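Local atomic coordinates of (R)-specific secondary-alkylsulfatase (Pseudomonas sp., PDB entry 4AXH), a protein that hydrolyses secondary alkyl sulfates enantioselectively with strict inversion of configuration, giving (S)-alcohols and sulfate at a pair of zinc ions. Residues A[142-148]-A[170-176]; A[367-372]-A[407-413]; A[464-468]-A[483-487]. All coordinates share one frame; numbering follows the deposited sequence. Where two conformers were deposited one is given.

Contact 1 of 3, residues A[142-148]-A[170-176]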
loop_
_atom_site.group_PDB
_atom_site.type_symbol
_atom_site.label_atom_id
_atom_site.label_comp_id
_atom_site.label_asym_id
_atom_site.label_seq_id
_atom_site.Cartn_x
_atom_site.Cartn_y
_atom_site.Cartn_z
ATOM N N SER A 142 -32.134 -25.337 -21.246
ATOM C CA SER A 142 -33.137 -24.452 -21.851
ATOM C C SER A 142 -32.595 -23.139 -22.440
ATOM O O SER A 142 -32.882 -22.831 -23.598
ATOM C CB SER A 142 -34.281 -24.182 -20.876
ATOM O OG SER A 142 -33.847 -23.610 -19.652
ATOM N N GLY A 143 -31.844 -22.381 -21.637
ATOM C CA GLY A 143 -31.310 -21.090 -22.049
ATOM C C GLY A 143 -29.807 -21.043 -22.114
ATOM O O GLY A 143 -29.184 -21.995 -22.584
ATOM N N LEU A 144 -29.230 -19.913 -21.656
ATOM C CA LEU A 144 -27.792 -19.634 -21.674
ATOM C C LEU A 144 -27.263 -19.233 -20.323
ATOM O O LEU A 144 -27.903 -18.477 -19.582
ATOM C CB LEU A 144 -27.444 -18.501 -22.667
ATOM C CG LEU A 144 -27.859 -18.631 -24.138
ATOM C CD1 LEU A 144 -27.537 -17.371 -24.873
ATOM C CD2 LEU A 144 -27.169 -19.777 -24.835
ATOM N N VAL A 145 -26.057 -19.711 -20.011
ATOM C CA VAL A 145 -25.349 -19.313 -18.800
ATOM C C VAL A 145 -24.139 -18.548 -19.230
ATOM O O VAL A 145 -23.355 -19.009 -20.060
ATOM C CB VAL A 145 -25.150 -20.373 -17.690
ATOM C CG1 VAL A 145 -24.820 -21.728 -18.271
ATOM C CG2 VAL A 145 -24.127 -19.939 -16.642
ATOM N N LEU A 146 -24.090 -17.303 -18.784
ATOM C CA LEU A 146 -23.069 -16.353 -19.161
ATOM C C LEU A 146 -22.087 -16.099 -18.046
ATOM O O LEU A 146 -22.456 -15.971 -16.877
ATOM C CB LEU A 146 -23.763 -15.048 -19.526
ATOM C CG LEU A 146 -23.964 -14.703 -20.959
ATOM C CD1 LEU A 146 -24.728 -15.760 -21.699
ATOM C CD2 LEU A 146 -24.677 -13.389 -21.060
ATOM N N ILE A 147 -20.823 -16.018 -18.405
ATOM C CA ILE A 147 -19.802 -15.600 -17.450
ATOM C C ILE A 147 -19.280 -14.289 -17.980
ATOM O O ILE A 147 -18.740 -14.241 -19.081
ATOM C CB ILE A 147 -18.780 -16.634 -16.846
ATOM C CG1 ILE A 147 -17.385 -16.053 -16.669
ATOM C CG2 ILE A 147 -18.769 -18.034 -17.492
ATOM C CD1 ILE A 147 -17.241 -15.290 -15.433
ATOM N N ASP A 148 -19.661 -13.213 -17.266
ATOM C CA ASP A 148 -19.428 -11.797 -17.500
ATOM C C ASP A 148 -20.317 -11.166 -18.556
ATOM O O ASP A 148 -20.907 -11.861 -19.404
ATOM C CB ASP A 148 -17.943 -11.421 -17.576
ATOM C CG ASP A 148 -17.230 -11.684 -16.271
ATOM O OD1 ASP A 148 -17.916 -11.812 -15.240
ATOM O OD2 ASP A 148 -15.992 -11.800 -16.286
ATOM N N LYS A 170 -31.999 -18.326 -27.644
ATOM C CA LYS A 170 -32.455 -18.877 -26.357
ATOM C C LYS A 170 -32.435 -17.767 -25.304
ATOM O O LYS A 170 -31.669 -16.816 -25.472
ATOM C CB LYS A 170 -31.471 -19.991 -25.865
ATOM C CG LYS A 170 -31.174 -21.152 -26.827
ATOM C CD LYS A 170 -30.252 -22.193 -26.192
ATOM C CE LYS A 170 -29.036 -22.525 -27.046
ATOM N NZ LYS A 170 -28.860 -24.000 -27.225
ATOM N N PRO A 171 -33.184 -17.846 -24.169
ATOM C CA PRO A 171 -33.048 -16.768 -23.175
ATOM C C PRO A 171 -31.735 -16.888 -22.425
ATOM O O PRO A 171 -30.953 -17.767 -22.733
ATOM C CB PRO A 171 -34.245 -17.015 -22.232
ATOM C CG PRO A 171 -34.499 -18.475 -22.317
ATOM C CD PRO A 171 -34.187 -18.861 -23.721
ATOM N N ILE A 172 -31.549 -16.060 -21.393
ATOM C CA ILE A 172 -30.429 -16.052 -20.463
ATOM C C ILE A 172 -31.014 -16.476 -19.138
ATOM O O ILE A 172 -31.857 -15.770 -18.577
ATOM C CB ILE A 172 -29.739 -14.664 -20.421
ATOM C CG1 ILE A 172 -29.063 -14.373 -21.788
ATOM C CG2 ILE A 172 -28.750 -14.576 -19.258
ATOM C CD1 ILE A 172 -28.669 -12.924 -22.071
ATOM N N VAL A 173 -30.628 -17.671 -18.676
ATOM C CA VAL A 173 -31.100 -18.242 -17.414
ATOM C C VAL A 173 -30.171 -17.805 -16.267
ATOM O O VAL A 173 -30.604 -17.614 -15.129
ATOM C CB VAL A 173 -31.208 -19.787 -17.505
ATOM C CG1 VAL A 173 -31.730 -20.383 -16.188
ATOM C CG2 VAL A 173 -32.100 -20.210 -18.666
ATOM N N ALA A 174 -28.889 -17.697 -16.558
ATOM C CA ALA A 174 -27.932 -17.379 -15.518
ATOM C C ALA A 174 -26.794 -16.510 -16.019
ATOM O O ALA A 174 -26.405 -16.589 -17.194
ATOM C CB ALA A 174 -27.379 -18.674 -14.899
ATOM N N VAL A 175 -26.258 -15.696 -15.098
ATOM C CA VAL A 175 -25.104 -14.838 -15.319
ATOM C C VAL A 175 -24.160 -15.006 -14.140
ATOM O O VAL A 175 -24.629 -15.169 -13.024
ATOM C CB VAL A 175 -25.486 -13.350 -15.606
ATOM C CG1 VAL A 175 -24.284 -12.419 -15.504
ATOM C CG2 VAL A 175 -26.145 -13.209 -16.968
ATOM N N VAL A 176 -22.833 -15.011 -14.408
ATOM C CA VAL A 176 -21.756 -15.105 -13.417
ATOM C C VAL A 176 -20.895 -13.868 -13.578
ATOM O O VAL A 176 -20.449 -13.567 -14.671
ATOM C CB VAL A 176 -20.909 -16.388 -13.573
ATOM C CG1 VAL A 176 -19.782 -16.447 -12.542
ATOM C CG2 VAL A 176 -21.774 -17.635 -13.476
#
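Ile147 and Val176 meet through their CB atoms, 3.9 Å apart, and beside them Val145 CG2 rests on Ala174 CB at the same separation of 3.9 Å. These pairs lie on one face of two adjacent parallel strands, 144-147 and 172-176, which helix 153-164 connects in a beta-alpha-beta crossover of the metallo-beta-lactamase fold. Their axes run 9° from parallel. Ile147 and Val176 both continue onto Ile298 of strand 296-300 in a second, six-stranded sheet, so this face belongs to the interior between the sheets. On the reverse face Leu146 CB packs against Val175 CG2, and its CD2 touches Ile172 CD1 where the two side chains cross at roughly a right angle; Leu146 and Ile172 also touch Leu160 of the connecting helix.

Between the faces, the backbone bonds follow the parallel pattern: Leu146 N donates to Ala174 O at 2.9 Å, while Leu146 O receives Val176 N. Leu144 O is shared, accepting from Val173 N at 3.0 Å and, over a longer but straighter path, from Ala174 N at 3.3 Å. This double use, with the helix-like psi of Val173 (-36°), is consistent with a beta bulge at Val173. There CG1 stands anti to the backbone N, which leaves CG2 beside that N and against Gly143 CA, 3.6 Å away.

At the carboxyl ends of the strands the chemistry becomes polar. Asp148 OD2 is gripped by His184 ND1, Ser178 OG and Gln354 NE2. Because His184 is a ligand of the second zinc, Asp148 acts from the second shell, consistent with fixing the rotation of that imidazole. Its own backbone is tied to the neighbouring strand: Asp148 N reaches Val176 O at 2.7 Å, with a C=O...N angle of 171°.

Contact 2 of 3, residues A[367-372]-A[407-413]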
loop_
_atom_site.group_PDB
_atom_site.type_symbol
_atom_site.label_atom_id
_atom_site.label_comp_id
_atom_site.label_asym_id
_atom_site.label_seq_id
_atom_site.Cartn_x
_atom_site.Cartn_y
_atom_site.Cartn_z
ATOM N N THR A 367 1.766 -26.025 -17.236
ATOM C CA THR A 367 2.983 -25.236 -17.370
ATOM C C THR A 367 2.603 -23.744 -17.238
ATOM O O THR A 367 3.299 -23.007 -16.553
ATOM C CB THR A 367 3.647 -25.523 -18.737
ATOM O OG1 THR A 367 4.094 -26.871 -18.763
ATOM C CG2 THR A 367 4.808 -24.549 -19.087
ATOM N N TYR A 368 1.505 -23.313 -17.893
ATOM C CA TYR A 368 1.038 -21.930 -17.895
ATOM C C TYR A 368 0.734 -21.495 -16.465
ATOM O O TYR A 368 1.358 -20.545 -15.991
ATOM C CB TYR A 368 -0.146 -21.796 -18.861
ATOM C CG TYR A 368 -0.756 -20.417 -18.987
ATOM C CD1 TYR A 368 -1.704 -19.960 -18.066
ATOM C CD2 TYR A 368 -0.497 -19.620 -20.095
ATOM C CE1 TYR A 368 -2.307 -18.711 -18.206
ATOM C CE2 TYR A 368 -1.088 -18.361 -20.235
ATOM C CZ TYR A 368 -2.018 -17.930 -19.304
ATOM O OH TYR A 368 -2.643 -16.712 -19.446
ATOM N N LEU A 369 -0.086 -22.257 -15.739
ATOM C CA LEU A 369 -0.411 -21.995 -14.338
ATOM C C LEU A 369 0.787 -21.912 -13.431
ATOM O O LEU A 369 0.917 -20.948 -12.682
ATOM C CB LEU A 369 -1.423 -23.001 -13.794
ATOM C CG LEU A 369 -2.839 -22.818 -14.316
ATOM C CD1 LEU A 369 -3.769 -23.821 -13.688
ATOM C CD2 LEU A 369 -3.304 -21.375 -14.113
ATOM N N ALA A 370 1.699 -22.876 -13.520
ATOM C CA ALA A 370 2.890 -22.884 -12.702
ATOM C C ALA A 370 3.785 -21.701 -13.006
ATOM O O ALA A 370 4.350 -21.135 -12.077
ATOM C CB ALA A 370 3.630 -24.177 -12.898
ATOM N N ASP A 371 3.888 -21.277 -14.287
ATOM C CA ASP A 371 4.688 -20.104 -14.706
ATOM C C ASP A 371 4.081 -18.827 -14.104
ATOM O O ASP A 371 4.819 -18.016 -13.546
ATOM C CB ASP A 371 4.763 -19.997 -16.243
ATOM C CG ASP A 371 5.638 -21.020 -16.969
ATOM O OD1 ASP A 371 6.300 -21.821 -16.299
ATOM O OD2 ASP A 371 5.669 -20.998 -18.208
ATOM N N GLN A 372 2.725 -18.696 -14.181
ATOM C CA GLN A 372 1.940 -17.575 -13.648
ATOM C C GLN A 372 2.174 -17.466 -12.151
ATOM O O GLN A 372 2.644 -16.428 -11.694
ATOM C CB GLN A 372 0.441 -17.744 -13.971
ATOM C CG GLN A 372 0.054 -17.569 -15.458
ATOM C CD GLN A 372 0.111 -16.150 -15.999
ATOM O OE1 GLN A 372 -0.047 -15.165 -15.275
ATOM N NE2 GLN A 372 0.304 -16.022 -17.305
ATOM N N LEU A 407 11.071 -18.422 -17.331
ATOM C CA LEU A 407 10.061 -17.344 -17.301
ATOM C C LEU A 407 10.328 -16.168 -18.284
ATOM O O LEU A 407 9.377 -15.559 -18.754
ATOM C CB LEU A 407 9.740 -16.862 -15.861
ATOM C CG LEU A 407 9.493 -17.932 -14.770
ATOM C CD1 LEU A 407 9.274 -17.301 -13.425
ATOM C CD2 LEU A 407 8.312 -18.768 -15.083
ATOM N N ASP A 408 11.589 -15.917 -18.653
ATOM C CA ASP A 408 11.982 -14.888 -19.620
ATOM C C ASP A 408 11.696 -15.291 -21.073
ATOM O O ASP A 408 11.554 -14.417 -21.948
ATOM C CB ASP A 408 13.453 -14.486 -19.428
ATOM C CG ASP A 408 13.988 -13.419 -20.384
ATOM O OD1 ASP A 408 13.358 -12.327 -20.490
ATOM O OD2 ASP A 408 15.038 -13.664 -21.014
ATOM N N ARG A 409 11.554 -16.610 -21.338
ATOM C CA ARG A 409 11.248 -17.081 -22.700
ATOM C C ARG A 409 9.747 -17.278 -23.017
ATOM O O ARG A 409 9.429 -17.582 -24.141
ATOM C CB ARG A 409 12.135 -18.264 -23.123
ATOM C CG ARG A 409 11.966 -19.499 -22.284
ATOM C CD ARG A 409 12.698 -20.672 -22.880
ATOM N NE ARG A 409 12.233 -21.962 -22.353
ATOM C CZ ARG A 409 11.094 -22.557 -22.712
ATOM N NH1 ARG A 409 10.256 -21.956 -23.548
ATOM N NH2 ARG A 409 10.770 -23.740 -22.212
ATOM N N LYS A 410 8.833 -17.064 -22.045
ATOM C CA LYS A 410 7.384 -17.197 -22.248
ATOM C C LYS A 410 6.710 -15.888 -22.708
ATOM O O LYS A 410 6.878 -14.840 -22.069
ATOM C CB LYS A 410 6.687 -17.734 -20.982
ATOM C CG LYS A 410 7.324 -18.992 -20.375
ATOM C CD LYS A 410 7.521 -20.158 -21.381
ATOM C CE LYS A 410 8.275 -21.305 -20.774
ATOM N NZ LYS A 410 7.403 -22.186 -19.969
ATOM N N TRP A 411 5.953 -15.952 -23.827
ATOM C CA TRP A 411 5.249 -14.806 -24.406
ATOM C C TRP A 411 4.179 -14.272 -23.428
ATOM O O TRP A 411 3.985 -13.073 -23.295
ATOM C CB TRP A 411 4.559 -15.207 -25.741
ATOM C CG TRP A 411 5.411 -15.218 -26.983
ATOM C CD1 TRP A 411 5.610 -16.273 -27.838
ATOM C CD2 TRP A 411 6.099 -14.098 -27.561
ATOM N NE1 TRP A 411 6.404 -15.881 -28.894
ATOM C CE2 TRP A 411 6.751 -14.563 -28.726
ATOM C CE3 TRP A 411 6.269 -12.752 -27.177
ATOM C CZ2 TRP A 411 7.521 -13.731 -29.526
ATOM C CZ3 TRP A 411 7.050 -11.930 -27.964
ATOM C CH2 TRP A 411 7.666 -12.422 -29.128
ATOM N N TYR A 412 3.490 -15.175 -22.752
ATOM C CA TYR A 412 2.409 -14.889 -21.831
ATOM C C TYR A 412 2.824 -14.338 -20.452
ATOM O O TYR A 412 1.965 -14.108 -19.587
ATOM C CB TYR A 412 1.535 -16.144 -21.700
ATOM C CG TYR A 412 2.245 -17.411 -21.255
ATOM C CD1 TYR A 412 2.411 -17.705 -19.910
ATOM C CD2 TYR A 412 2.660 -18.351 -22.176
ATOM C CE1 TYR A 412 3.004 -18.889 -19.497
ATOM C CE2 TYR A 412 3.244 -19.545 -21.776
ATOM C CZ TYR A 412 3.409 -19.812 -20.438
ATOM O OH TYR A 412 4.006 -20.991 -20.076
ATOM N N LEU A 413 4.128 -14.126 -20.239
ATOM C CA LEU A 413 4.701 -13.606 -18.993
ATOM C C LEU A 413 5.372 -12.261 -19.200
ATOM O O LEU A 413 5.842 -11.674 -18.228
ATOM C CB LEU A 413 5.709 -14.632 -18.454
ATOM C CG LEU A 413 5.303 -15.565 -17.307
ATOM C CD1 LEU A 413 3.796 -15.917 -17.288
ATOM C CD2 LEU A 413 6.127 -16.759 -17.339
#
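The Tyr412 ring is sandwiched: Tyr368 CD2 stands 3.5 Å above the centre of one face, and Lys410 CB lies over the centre of the opposite face. Gln372 NE2 comes to the ring's edge, near its plane. Long helix 362-388 here meets the dimerisation-region connection between helices 393-400 and 420-431, which contains the 3-10 turn 411-413. The two tyrosine planes are inclined at 33°, with centroids 4.6 Å apart, and their side chains run alongside with opposite headings.

Polar bonding converges on Asp371 OD2. Lys410 NZ approaches its syn lone pair at 2.7 Å in a salt bridge, while the Tyr412 hydroxyl OH donates from the anti side, 32° out of the carboxylate plane. The lysine reaches this oxygen through bends at chi2 and chi4. Arg588 of the second subunit takes Asp371 OD1, so one carboxylate joins the helix, the loop and the partner chain; the two cations, one at each oxygen, would tend to favour its ionised form. Nearer the helix backbone, Leu413 CD2 packs on Asp371 CB at 3.7 Å. Farther along, Gln372 NE2, which has a second weak bond to Pro313 O, makes a weak hydrogen bond to Tyr412 O at 3.4 Å.

Contact 3 of 3, residues A[464-468]-A[483-487]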
loop_
_atom_site.group_PDB
_atom_site.type_symbol
_atom_site.label_atom_id
_atom_site.label_comp_id
_atom_site.label_asym_id
_atom_site.label_seq_id
_atom_site.Cartn_x
_atom_site.Cartn_y
_atom_site.Cartn_z
ATOM N N VAL A 464 20.394 23.687 -20.156
ATOM C CA VAL A 464 19.635 22.452 -19.992
ATOM C C VAL A 464 19.112 21.957 -21.356
ATOM O O VAL A 464 19.149 20.759 -21.608
ATOM C CB VAL A 464 18.570 22.492 -18.851
ATOM C CG1 VAL A 464 19.170 22.991 -17.546
ATOM C CG2 VAL A 464 17.363 23.332 -19.218
ATOM N N LEU A 465 18.731 22.896 -22.259
ATOM C CA LEU A 465 18.247 22.627 -23.622
ATOM C C LEU A 465 19.343 22.029 -24.536
ATOM O O LEU A 465 19.041 21.177 -25.374
ATOM C CB LEU A 465 17.661 23.906 -24.262
ATOM C CG LEU A 465 16.148 24.160 -24.099
ATOM C CD1 LEU A 465 15.839 25.634 -24.107
ATOM C CD2 LEU A 465 15.346 23.510 -25.209
ATOM N N LYS A 466 20.601 22.486 -24.382
ATOM C CA LYS A 466 21.759 22.004 -25.150
ATOM C C LYS A 466 22.085 20.576 -24.705
ATOM O O LYS A 466 22.365 19.720 -25.543
ATOM C CB LYS A 466 22.978 22.927 -24.911
ATOM C CG LYS A 466 23.951 23.031 -26.092
ATOM C CD LYS A 466 25.069 21.989 -26.060
ATOM C CE LYS A 466 25.820 21.956 -27.367
ATOM N NZ LYS A 466 26.597 20.698 -27.525
ATOM N N GLN A 467 22.034 20.341 -23.375
ATOM C CA GLN A 467 22.245 19.055 -22.716
ATOM C C GLN A 467 21.158 18.057 -23.103
ATOM O O GLN A 467 21.451 16.880 -23.308
ATOM C CB GLN A 467 22.239 19.230 -21.204
ATOM C CG GLN A 467 23.491 19.878 -20.666
ATOM C CD GLN A 467 23.605 19.611 -19.202
ATOM O OE1 GLN A 467 23.512 18.462 -18.756
ATOM N NE2 GLN A 467 23.804 20.666 -18.427
ATOM N N MET A 468 19.912 18.530 -23.184
ATOM C CA MET A 468 18.745 17.762 -23.581
ATOM C C MET A 468 18.944 17.294 -25.030
ATOM O O MET A 468 18.692 16.120 -25.332
ATOM C CB MET A 468 17.505 18.661 -23.518
ATOM C CG MET A 468 16.350 18.105 -22.730
ATOM S SD MET A 468 14.819 19.076 -22.956
ATOM C CE MET A 468 15.199 20.522 -21.942
ATOM N N LEU A 483 15.624 15.847 -17.768
ATOM C CA LEU A 483 16.008 17.257 -17.942
ATOM C C LEU A 483 14.795 18.075 -18.381
ATOM O O LEU A 483 14.483 19.092 -17.753
ATOM C CB LEU A 483 17.148 17.436 -18.971
ATOM C CG LEU A 483 18.528 16.791 -18.703
ATOM C CD1 LEU A 483 19.607 17.493 -19.452
ATOM C CD2 LEU A 483 18.931 16.868 -17.241
ATOM N N GLY A 484 14.114 17.593 -19.427
ATOM C CA GLY A 484 12.907 18.191 -19.990
ATOM C C GLY A 484 11.800 18.424 -18.985
ATOM O O GLY A 484 11.107 19.433 -19.076
ATOM N N ASN A 485 11.651 17.521 -18.000
ATOM C CA ASN A 485 10.633 17.648 -16.957
ATOM C C ASN A 485 10.962 18.817 -16.050
ATOM O O ASN A 485 10.065 19.580 -15.688
ATOM C CB ASN A 485 10.474 16.339 -16.132
ATOM C CG ASN A 485 9.161 16.255 -15.380
ATOM O OD1 ASN A 485 8.068 16.384 -15.982
ATOM N ND2 ASN A 485 9.238 16.067 -14.046
ATOM N N HIS A 486 12.254 18.972 -15.710
ATOM C CA HIS A 486 12.719 20.069 -14.862
ATOM C C HIS A 486 12.468 21.410 -15.527
ATOM O O HIS A 486 12.000 22.326 -14.862
ATOM C CB HIS A 486 14.200 19.907 -14.490
ATOM C CG HIS A 486 14.428 18.861 -13.446
ATOM N ND1 HIS A 486 14.204 18.903 -12.113
ATOM C CD2 HIS A 486 14.912 17.615 -13.774
ATOM C CE1 HIS A 486 14.560 17.681 -11.609
ATOM N NE2 HIS A 486 14.960 16.942 -12.637
ATOM N N LEU A 487 12.730 21.502 -16.847
ATOM C CA LEU A 487 12.530 22.734 -17.591
ATOM C C LEU A 487 11.068 23.082 -17.780
ATOM O O LEU A 487 10.692 24.209 -17.458
ATOM C CB LEU A 487 13.314 22.781 -18.918
ATOM C CG LEU A 487 13.440 24.180 -19.560
ATOM C CD1 LEU A 487 13.978 25.216 -18.584
ATOM C CD2 LEU A 487 14.323 24.143 -20.779
#
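Met468 N donates to Val464 O at 2.8 Å within helix 461-474, and Leu483 CD1 of the facing helix lies 3.9 Å from both of these atoms. The same methyl also reaches Gln467 CB at 3.6 Å, so it meets both the backbone and a side chain of helix 461-474. No hydrogen bond passes between the two segments. Met468 lies alongside: its SD sits 3.6 Å from Gly484 CA, resting directly on the helix backbone, and a bend at chi3 (-75°) turns CE toward Leu487 CD2.

The two helices form an antiparallel hairpin in the alkyl sulfatase dimerisation region, consistent with its TPR-like classification; the segment axes pass 9.9 Å apart at a signed crossing angle of -154°. Further along the interface Leu487 takes over. Its CG, anti to the backbone N (chi1 -165°), carries CD2 to Val464 CG2 at 3.5 Å and to Leu465 CG at 3.8 Å. Val455 of helix 447-457 backs both Val464 and Leu487. At the subunit interface, Gln467 NE2 donates to Ala457 O of the second subunit.

All three contacts are largely buried, but by different means. Contact 1 lies within the metallo-beta-lactamase region, where strand pairing supplies the bonds and apolar side chains fill both faces; the second subunit does not touch it. Contact 2, about 15 Å away between nearest atoms, joins helix and loop through aromatic packing and a charged cluster. Contact 3, on the other side of the chain's centre from contact 1, packs two helices without a cross-segment hydrogen bond. No two contacts hold the same elements. Contacts 2 and 3 both meet the second subunit, one through a salt bridge, the other through hydrogen bonds that include a glutamine amide, whereas contact 1 adjoins the zinc site.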